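Local atomic coordinates of 1,3-alpha-isomaltosidase (Kribbella flavida DSM 17836, PDB entry 5X3I), a protein that hydrolyses the alpha-1,3-glucosidic linkages of the cyclic tetrasaccharide cyclobis-(1-6)-alpha-nigerosyl, releasing isomaltose inside the cell. Residues R656-D661 with P666-H671; Y673-L676 with L682-P685. The protein carries 1 engineered substitution. All blocks are in the same frame, centred on the assembly; numbering follows the deposited sequence.

Contact 1. Residues R656-D661 with P666-H671; sequences RPLFFD and PEIWNH
Leu658 and Phe659 meet Ile668 and Trp669 in an apolar cluster inside the connection between strands 655-656 and 675-677 of the glycoside hydrolase family 31 C-terminal domain, where a helically turned piece of chain faces a short 3-10 segment. Ile668 is the wedge, its two branches parted between two neighbours. CG2 lies against Leu658 CB at 3.9 Å, and these two side chains run past each other in opposite directions. CG1, held between the backbone N and the carbonyl carbon (chi1 67°), continues extended and carries CD1 to 3.7 Å from Phe659 CA. Beside it Trp669 comes in obliquely, CZ2 of its six-membered ring standing 3.7 Å from Phe659 CB and CH2 equally close to Phe659 CD2. The two rings are nearly parallel, 20° between planes, but displaced, with centroids 5.7 Å apart, and barely overlap. With an alanine in place of Ile668, Phe659 CA and CB would probably lose the methyl packed on them, and a gap would open beside Leu658 CB. Val187 touches both aromatic rings, and Arg185 forms a cation-pi contact with Trp669. Behind Ile668, Glu667 takes N-H bonds from Asn670 ND2 and His671 NE2, one to each carboxylate oxygen. Arg656 NH1 salt-bridges Asp661 OD2 in its guanidinium plane (2.9 Å). These polar bonds stay within their own segments; what crosses is apolar and probably depends on close packing.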
loop_
_atom_site.group_PDB
_atom_site.type_symbol
_atom_site.label_atom_id
_atom_site.label_comp_id
_atom_site.label_asym_id
_atom_site.label_seq_id
_atom_site.Cartn_x
_atom_site.Cartn_y
_atom_site.Cartn_z
ATOM N N ARG A 656 -9.152 14.282 8.697
ATOM C CA ARG A 656 -10.349 13.817 9.396
ATOM C C ARG A 656 -11.639 14.027 8.628
ATOM O O ARG A 656 -12.092 15.163 8.476
ATOM C CB ARG A 656 -10.453 14.497 10.769
ATOM C CG ARG A 656 -11.567 13.952 11.669
ATOM C CD ARG A 656 -11.705 14.783 12.940
ATOM N NE ARG A 656 -10.426 14.959 13.619
ATOM C CZ ARG A 656 -10.230 15.786 14.642
ATOM N NH1 ARG A 656 -11.230 16.515 15.116
ATOM N NH2 ARG A 656 -9.029 15.888 15.195
ATOM N N PRO A 657 -12.245 12.924 8.158
ATOM C CA PRO A 657 -13.586 12.987 7.573
ATOM C C PRO A 657 -14.547 13.652 8.551
ATOM O O PRO A 657 -14.407 13.476 9.751
ATOM C CB PRO A 657 -13.945 11.513 7.354
ATOM C CG PRO A 657 -12.647 10.825 7.220
ATOM C CD PRO A 657 -11.711 11.553 8.152
ATOM N N LEU A 658 -15.497 14.414 8.044
ATOM C CA LEU A 658 -16.390 15.166 8.911
ATOM C C LEU A 658 -17.294 14.294 9.787
ATOM O O LEU A 658 -17.845 14.783 10.765
ATOM C CB LEU A 658 -17.247 16.123 8.084
ATOM C CG LEU A 658 -16.651 17.508 7.830
ATOM C CD1 LEU A 658 -15.444 17.420 6.929
ATOM C CD2 LEU A 658 -17.691 18.432 7.225
ATOM N N PHE A 659 -17.432 13.009 9.472
ATOM C CA PHE A 659 -18.362 12.186 10.247
ATOM C C PHE A 659 -17.845 11.908 11.657
ATOM O O PHE A 659 -18.603 11.488 12.521
ATOM C CB PHE A 659 -18.704 10.879 9.512
ATOM C CG PHE A 659 -17.624 9.823 9.542
ATOM C CD1 PHE A 659 -17.524 8.935 10.596
ATOM C CD2 PHE A 659 -16.764 9.670 8.474
ATOM C CE1 PHE A 659 -16.553 7.955 10.607
ATOM C CE2 PHE A 659 -15.795 8.689 8.483
ATOM C CZ PHE A 659 -15.693 7.831 9.549
ATOM N N PHE A 660 -16.567 12.175 11.906
ATOM C CA PHE A 660 -16.023 11.975 13.244
ATOM C C PHE A 660 -16.575 12.984 14.232
ATOM O O PHE A 660 -16.945 12.641 15.350
ATOM C CB PHE A 660 -14.491 12.051 13.233
ATOM C CG PHE A 660 -13.835 10.770 12.813
ATOM C CD1 PHE A 660 -13.456 9.836 13.753
ATOM C CD2 PHE A 660 -13.634 10.490 11.479
ATOM C CE1 PHE A 660 -12.872 8.655 13.368
ATOM C CE2 PHE A 660 -13.053 9.305 11.084
ATOM C CZ PHE A 660 -12.669 8.389 12.027
ATOM N N ASP A 661 -16.674 14.230 13.812
ATOM C CA ASP A 661 -17.171 15.274 14.677
ATOM C C ASP A 661 -18.640 15.606 14.433
ATOM O O ASP A 661 -19.240 16.251 15.221
ATOM C CB ASP A 661 -16.336 16.542 14.557
ATOM C CG ASP A 661 -14.889 16.340 14.964
ATOM O OD1 ASP A 661 -14.640 15.750 15.978
ATOM O OD2 ASP A 661 -14.032 16.772 14.233
ATOM N N PRO A 666 -26.421 14.962 7.980
ATOM C CA PRO A 666 -26.552 14.199 6.737
ATOM C C PRO A 666 -25.840 14.855 5.563
ATOM O O PRO A 666 -25.409 14.164 4.647
ATOM C CB PRO A 666 -28.068 14.165 6.503
ATOM C CG PRO A 666 -28.588 15.355 7.230
ATOM C CD PRO A 666 -27.710 15.520 8.429
ATOM N N GLU A 667 -25.710 16.174 5.597
ATOM C CA GLU A 667 -25.151 16.900 4.467
ATOM C C GLU A 667 -23.671 16.581 4.201
ATOM O O GLU A 667 -23.198 16.713 3.074
ATOM C CB GLU A 667 -25.331 18.404 4.676
ATOM C CG GLU A 667 -24.813 19.262 3.533
ATOM C CD GLU A 667 -25.537 19.026 2.227
ATOM O OE1 GLU A 667 -26.622 18.411 2.246
ATOM O OE2 GLU A 667 -25.023 19.459 1.173
ATOM N N ILE A 668 -22.952 16.138 5.226
ATOM C CA ILE A 668 -21.515 15.895 5.084
ATOM C C ILE A 668 -21.191 14.896 3.969
ATOM O O ILE A 668 -20.164 15.011 3.310
ATOM C CB ILE A 668 -20.894 15.393 6.405
ATOM C CG1 ILE A 668 -21.416 14.000 6.763
ATOM C CG2 ILE A 668 -21.141 16.391 7.526
ATOM C CD1 ILE A 668 -21.051 13.554 8.136
ATOM N N TRP A 669 -22.090 13.947 3.731
ATOM C CA TRP A 669 -21.839 12.885 2.770
ATOM C C TRP A 669 -21.906 13.364 1.333
ATOM O O TRP A 669 -21.460 12.673 0.429
ATOM C CB TRP A 669 -22.823 11.736 2.993
ATOM C CG TRP A 669 -22.697 11.182 4.362
ATOM C CD1 TRP A 669 -23.590 11.292 5.374
ATOM C CD2 TRP A 669 -21.579 10.462 4.888
ATOM N NE1 TRP A 669 -23.113 10.671 6.496
ATOM C CE2 TRP A 669 -21.878 10.152 6.225
ATOM C CE3 TRP A 669 -20.355 10.049 4.356
ATOM C CZ2 TRP A 669 -21.002 9.444 7.039
ATOM C CZ3 TRP A 669 -19.484 9.343 5.169
ATOM C CH2 TRP A 669 -19.811 9.048 6.495
ATOM N N ASN A 670 -22.445 14.558 1.128
ATOM C CA ASN A 670 -22.468 15.162 -0.194
ATOM C C ASN A 670 -21.151 15.869 -0.515
ATOM O O ASN A 670 -20.971 16.405 -1.602
ATOM C CB ASN A 670 -23.636 16.141 -0.309
ATOM C CG ASN A 670 -24.990 15.447 -0.230
ATOM O OD1 ASN A 670 -25.151 14.321 -0.695
ATOM N ND2 ASN A 670 -25.964 16.120 0.364
ATOM N N HIS A 671 -20.229 15.864 0.443
ATOM C CA HIS A 671 -18.927 16.500 0.245
ATOM C C HIS A 671 -17.799 15.621 0.779
ATOM O O HIS A 671 -17.139 15.980 1.748
ATOM C CB HIS A 671 -18.906 17.865 0.928
ATOM C CG HIS A 671 -20.115 18.688 0.628
ATOM N ND1 HIS A 671 -20.226 19.455 -0.508
ATOM C CD2 HIS A 671 -21.285 18.825 1.293
ATOM C CE1 HIS A 671 -21.406 20.046 -0.523
ATOM N NE2 HIS A 671 -22.068 19.681 0.558
#

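Contact 2. Residues Y673-L676 with L682-P685; sequences YQYL and LINP
Tyr675 CG sits between its own backbone N and carbonyl carbon (chi1 59°), which swings the ring across to Ile683; there CG2 is anti to the backbone N and CG1 beside it, which sets CB, CG1 and CG2 against the same face of the ring. Ile683 CB rests over that face in a CH-pi contact, 3.9 Å from the Tyr675 ring centroid and offset toward the rim. Its CG1 touches Tyr675 CE2 at 3.6 Å, and on the same face CG2 comes near the phenol OH, which is hydrogen-bonded to Phe588 O. Pro685 CG comes obliquely to Tyr675 CE1, the ring carbon on the other flank of CZ from CE2. These residues belong to the beta hairpin of strands 675-677 and 681-683, in the antiparallel sheet of the C-terminal domain, with Tyr675 and Ile683 as a hydrogen-bonded pair. Ile683 N gives a short bond of 2.7 Å to Tyr675 O, almost straight at 178°; the return bond from Tyr675 N to Ile683 O is longer, 3.2 Å. Leu676 and Leu682 form the next, non-hydrogen-bonded pair and project from the opposite face, where Leu676 CD2 presses on Leu682 CB at 3.6 Å and Trp703 touches both. Just before the first strand and just after the second, extended Gln674 crosses Asn684, its CG 3.6 Å from Asn684 OD1 and the amide planes 65° apart. One water donates to Gln674 OE1 at 2.7 Å and, weakly, to Asn684 OD1. Tyr697 N also bonds Gln674 OE1, and Asn684 ND2 reaches Thr696 OG1.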
loop_
_atom_site.group_PDB
_atom_site.type_symbol
_atom_site.label_atom_id
_atom_site.label_comp_id
_atom_site.label_asym_id
_atom_site.label_seq_id
_atom_site.Cartn_x
_atom_site.Cartn_y
_atom_site.Cartn_z
ATOM N N TYR A 673 -14.850 14.794 -0.201
ATOM C CA TYR A 673 -13.446 15.181 -0.341
ATOM C C TYR A 673 -12.982 16.247 0.663
ATOM O O TYR A 673 -11.788 16.559 0.731
ATOM C CB TYR A 673 -13.187 15.654 -1.762
ATOM C CG TYR A 673 -13.390 14.564 -2.790
ATOM C CD1 TYR A 673 -12.458 13.546 -2.946
ATOM C CD2 TYR A 673 -14.513 14.552 -3.604
ATOM C CE1 TYR A 673 -12.636 12.556 -3.885
ATOM C CE2 TYR A 673 -14.706 13.562 -4.544
ATOM C CZ TYR A 673 -13.767 12.564 -4.682
ATOM O OH TYR A 673 -13.956 11.574 -5.621
ATOM N N GLN A 674 -13.926 16.796 1.425
ATOM C CA GLN A 674 -13.630 17.736 2.502
ATOM C C GLN A 674 -13.133 17.021 3.734
ATOM O O GLN A 674 -13.513 15.887 3.990
ATOM C CB GLN A 674 -14.866 18.549 2.894
ATOM C CG GLN A 674 -15.371 19.478 1.847
ATOM C CD GLN A 674 -16.522 20.325 2.340
ATOM O OE1 GLN A 674 -17.054 21.136 1.597
ATOM N NE2 GLN A 674 -16.901 20.143 3.594
ATOM N N TYR A 675 -12.299 17.690 4.511
ATOM C CA TYR A 675 -11.852 17.125 5.772
ATOM C C TYR A 675 -11.348 18.189 6.723
ATOM O O TYR A 675 -11.006 19.295 6.315
ATOM C CB TYR A 675 -10.755 16.083 5.537
ATOM C CG TYR A 675 -9.534 16.623 4.838
ATOM C CD1 TYR A 675 -9.485 16.711 3.454
ATOM C CD2 TYR A 675 -8.418 17.039 5.563
ATOM C CE1 TYR A 675 -8.375 17.197 2.812
ATOM C CE2 TYR A 675 -7.303 17.520 4.930
ATOM C CZ TYR A 675 -7.285 17.608 3.559
ATOM O OH TYR A 675 -6.177 18.100 2.928
ATOM N N LEU A 676 -11.289 17.838 7.996
ATOM C CA LEU A 676 -10.652 18.679 8.984
ATOM C C LEU A 676 -9.199 18.234 9.117
ATOM O O LEU A 676 -8.932 17.039 9.233
ATOM C CB LEU A 676 -11.366 18.584 10.330
ATOM C CG LEU A 676 -12.808 19.092 10.355
ATOM C CD1 LEU A 676 -13.506 18.597 11.598
ATOM C CD2 LEU A 676 -12.828 20.609 10.303
ATOM N N LEU A 682 -10.619 23.285 8.374
ATOM C CA LEU A 682 -11.370 22.535 7.382
ATOM C C LEU A 682 -10.813 22.820 5.995
ATOM O O LEU A 682 -10.698 23.971 5.572
ATOM C CB LEU A 682 -12.863 22.877 7.460
ATOM C CG LEU A 682 -13.829 22.002 6.658
ATOM C CD1 LEU A 682 -15.179 21.970 7.326
ATOM C CD2 LEU A 682 -13.973 22.519 5.250
ATOM N N ILE A 683 -10.463 21.755 5.295
ATOM C CA ILE A 683 -9.834 21.856 3.990
ATOM C C ILE A 683 -10.786 21.388 2.894
ATOM O O ILE A 683 -11.516 20.424 3.086
ATOM C CB ILE A 683 -8.548 21.012 3.928
ATOM C CG1 ILE A 683 -7.752 21.126 5.233
ATOM C CG2 ILE A 683 -7.726 21.380 2.713
ATOM C CD1 ILE A 683 -7.333 22.541 5.589
ATOM N N ASN A 684 -10.768 22.065 1.754
ATOM C CA ASN A 684 -11.565 21.654 0.607
ATOM C C ASN A 684 -10.796 21.749 -0.702
ATOM O O ASN A 684 -10.922 22.731 -1.428
ATOM C CB ASN A 684 -12.842 22.494 0.518
ATOM C CG ASN A 684 -13.816 21.968 -0.522
ATOM O OD1 ASN A 684 -13.671 20.854 -1.013
ATOM N ND2 ASN A 684 -14.814 22.774 -0.860
ATOM N N PRO A 685 -10.013 20.712 -1.016
ATOM C CA PRO A 685 -9.133 20.666 -2.178
ATOM C C PRO A 685 -9.864 21.020 -3.456
ATOM O O PRO A 685 -11.029 20.650 -3.598
ATOM C CB PRO A 685 -8.677 19.208 -2.210
ATOM C CG PRO A 685 -8.776 18.764 -0.806
ATOM C CD PRO A 685 -9.964 19.459 -0.246
HETATM O O HOH W 1 -16.922 19.920 -0.863
#

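Contact 1 closes before contact 2 opens along the chain, and their centres lie about 10 Å apart in the C-terminal domain, away from the active-site residues. Strand 655-656, which leads into contact 1, is the outer neighbour of strand 675-677 in the same antiparallel sheet, and a probable hydrogen bond from Arg656 N to Leu676 O, 2.8 Å, ties the two. Leu658 CD1 also packs on Tyr675 CA, so the loop cluster abuts the start of the hairpin. Helix 541-556 borders both, touching Pro657 and Phe659 from contact 1 and Tyr673 and Tyr675 from contact 2. Through this helix, which belongs to the TIM barrel, both contacts lie against the catalytic domain.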